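Local coordinates for protein protease (PDB 8C4X) that probably serves as the inhibitory I9 propeptide of a subtilisin-like (S8 family) serine endopeptidase, assisting its folding and blocking it until removed, at residues 12-16 against 74-78. Residues are numbered along the deposited sequence; the frame is centred on the assembly and turned at random.
Sequences GQGVA and QDAVI. Unlike the reference sequence in segment 12-16: Ala16 (reference Thr).
Two pieces of the I9 prodomain meet here in a single antiparallel bridge, end-to-end directions 129° apart. Gly12 (phi/psi 87/0, where a side chain would jam against the preceding carbonyl) and Gln13 (-121/2) lead into extended Gly14-Val15; 74-77 is extended throughout. Start at buried Gln74: its CA-to-CB bond points toward 12-16, and chi1 t, chi2 t, chi3 26° bring NE2 to Val15 O in a weak hydrogen bond (3.3 Å), while OE1 accepts from Ala9 N. Next, Asp75 O takes the nearly straight bond from Val15 N (2.9 Å, 175°) and a CA-H...O contact from Gly14 CA at 3.5 Å. Asp75 OD1 weakly holds the following Ala76 N; OD2 is hydrogen-bonded to Gln18 NE2. Ala76 faces Gly14 as the non-hydrogen-bonded pair, CA to CA 4.3 Å. A side chain at Gly14 would hit Gln74 OE1, so glycine suits this spot. Then Val77 N donates to Gln13 O (2.9 Å), and Val77 CG2 rests 4.0 Å from Gln13 CB. The bridge thus pins the loop before strand 18-23 to the C-terminal end of strand 69-76. After turning a corner at Ala16, the chain enters strand 18-23, antiparallel to 69-76, whose other side carries parallel strand 6-7.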
loop_
_atom_site.group_PDB
_atom_site.type_symbol
_atom_site.label_atom_id
_atom_site.label_comp_id
_atom_site.label_asym_id
_atom_site.label_seq_id
_atom_site.Cartn_x
_atom_site.Cartn_y
_atom_site.Cartn_z
ATOM N N GLY B 12 -10.099 16.028 0.603
ATOM C CA GLY B 12 -11.100 16.038 -0.439
ATOM C C GLY B 12 -10.696 15.309 -1.701
ATOM O O GLY B 12 -11.474 15.279 -2.661
ATOM N N GLN B 13 -9.502 14.734 -1.746
ATOM C CA GLN B 13 -9.086 14.001 -2.931
ATOM C C GLN B 13 -8.747 12.544 -2.659
ATOM O O GLN B 13 -8.369 11.828 -3.595
ATOM C CB GLN B 13 -7.893 14.708 -3.585
ATOM C CG GLN B 13 -8.247 16.117 -4.080
ATOM C CD GLN B 13 -7.143 16.720 -4.902
ATOM O OE1 GLN B 13 -7.104 16.555 -6.121
ATOM N NE2 GLN B 13 -6.223 17.408 -4.240
ATOM N N GLY B 14 -8.891 12.077 -1.427
ATOM C CA GLY B 14 -8.544 10.708 -1.098
ATOM C C GLY B 14 -9.658 9.712 -1.371
ATOM O O GLY B 14 -10.845 10.042 -1.352
ATOM N N VAL B 15 -9.248 8.476 -1.630
ATOM C CA VAL B 15 -10.145 7.328 -1.666
ATOM C C VAL B 15 -10.039 6.652 -0.306
ATOM O O VAL B 15 -9.033 6.010 0.006
ATOM C CB VAL B 15 -9.787 6.352 -2.792
ATOM C CG1 VAL B 15 -10.829 5.241 -2.871
ATOM C CG2 VAL B 15 -9.651 7.088 -4.131
ATOM N N ALA B 16 -11.076 6.785 0.511
ATOM C CA ALA B 16 -11.008 6.267 1.870
ATOM C C ALA B 16 -10.808 4.755 1.864
ATOM O O ALA B 16 -11.471 4.029 1.116
ATOM C CB ALA B 16 -12.282 6.643 2.631
ATOM N N GLN B 74 -2.121 6.863 0.687
ATOM C CA GLN B 74 -3.544 6.768 0.386
ATOM C C GLN B 74 -3.779 7.018 -1.102
ATOM O O GLN B 74 -3.195 7.927 -1.698
ATOM C CB GLN B 74 -4.344 7.770 1.214
ATOM C CG GLN B 74 -5.855 7.641 0.981
ATOM C CD GLN B 74 -6.658 8.718 1.672
ATOM O OE1 GLN B 74 -6.158 9.810 1.933
ATOM N NE2 GLN B 74 -7.916 8.416 1.969
ATOM N N ASP B 75 -4.620 6.179 -1.703
ATOM C CA ASP B 75 -5.005 6.372 -3.096
ATOM C C ASP B 75 -5.780 7.679 -3.233
ATOM O O ASP B 75 -6.436 8.135 -2.290
ATOM C CB ASP B 75 -5.842 5.182 -3.566
ATOM C CG ASP B 75 -5.747 4.932 -5.075
ATOM O OD1 ASP B 75 -4.984 5.621 -5.784
ATOM O OD2 ASP B 75 -6.441 4.008 -5.551
ATOM N N ALA B 76 -5.715 8.281 -4.420
ATOM C CA ALA B 76 -6.304 9.601 -4.629
ATOM C C ALA B 76 -6.931 9.687 -6.016
ATOM O O ALA B 76 -6.634 8.887 -6.909
ATOM C CB ALA B 76 -5.251 10.715 -4.438
ATOM N N VAL B 77 -7.807 10.675 -6.198
ATOM C CA VAL B 77 -8.493 10.819 -7.480
ATOM C C VAL B 77 -7.576 11.473 -8.506
ATOM O O VAL B 77 -6.693 12.269 -8.181
ATOM C CB VAL B 77 -9.807 11.616 -7.345
ATOM C CG1 VAL B 77 -10.812 10.849 -6.518
ATOM C CG2 VAL B 77 -9.549 13.024 -6.779
ATOM N N ILE B 78 -7.807 11.117 -9.767
ATOM C CA ILE B 78 -7.100 11.631 -10.935
ATOM C C ILE B 78 -8.140 12.014 -11.972
ATOM O O ILE B 78 -9.174 11.351 -12.102
ATOM C CB ILE B 78 -6.138 10.585 -11.547
ATOM C CG1 ILE B 78 -5.012 10.225 -10.583
ATOM C CG2 ILE B 78 -5.594 11.079 -12.914
ATOM C CD1 ILE B 78 -3.733 10.998 -10.839
#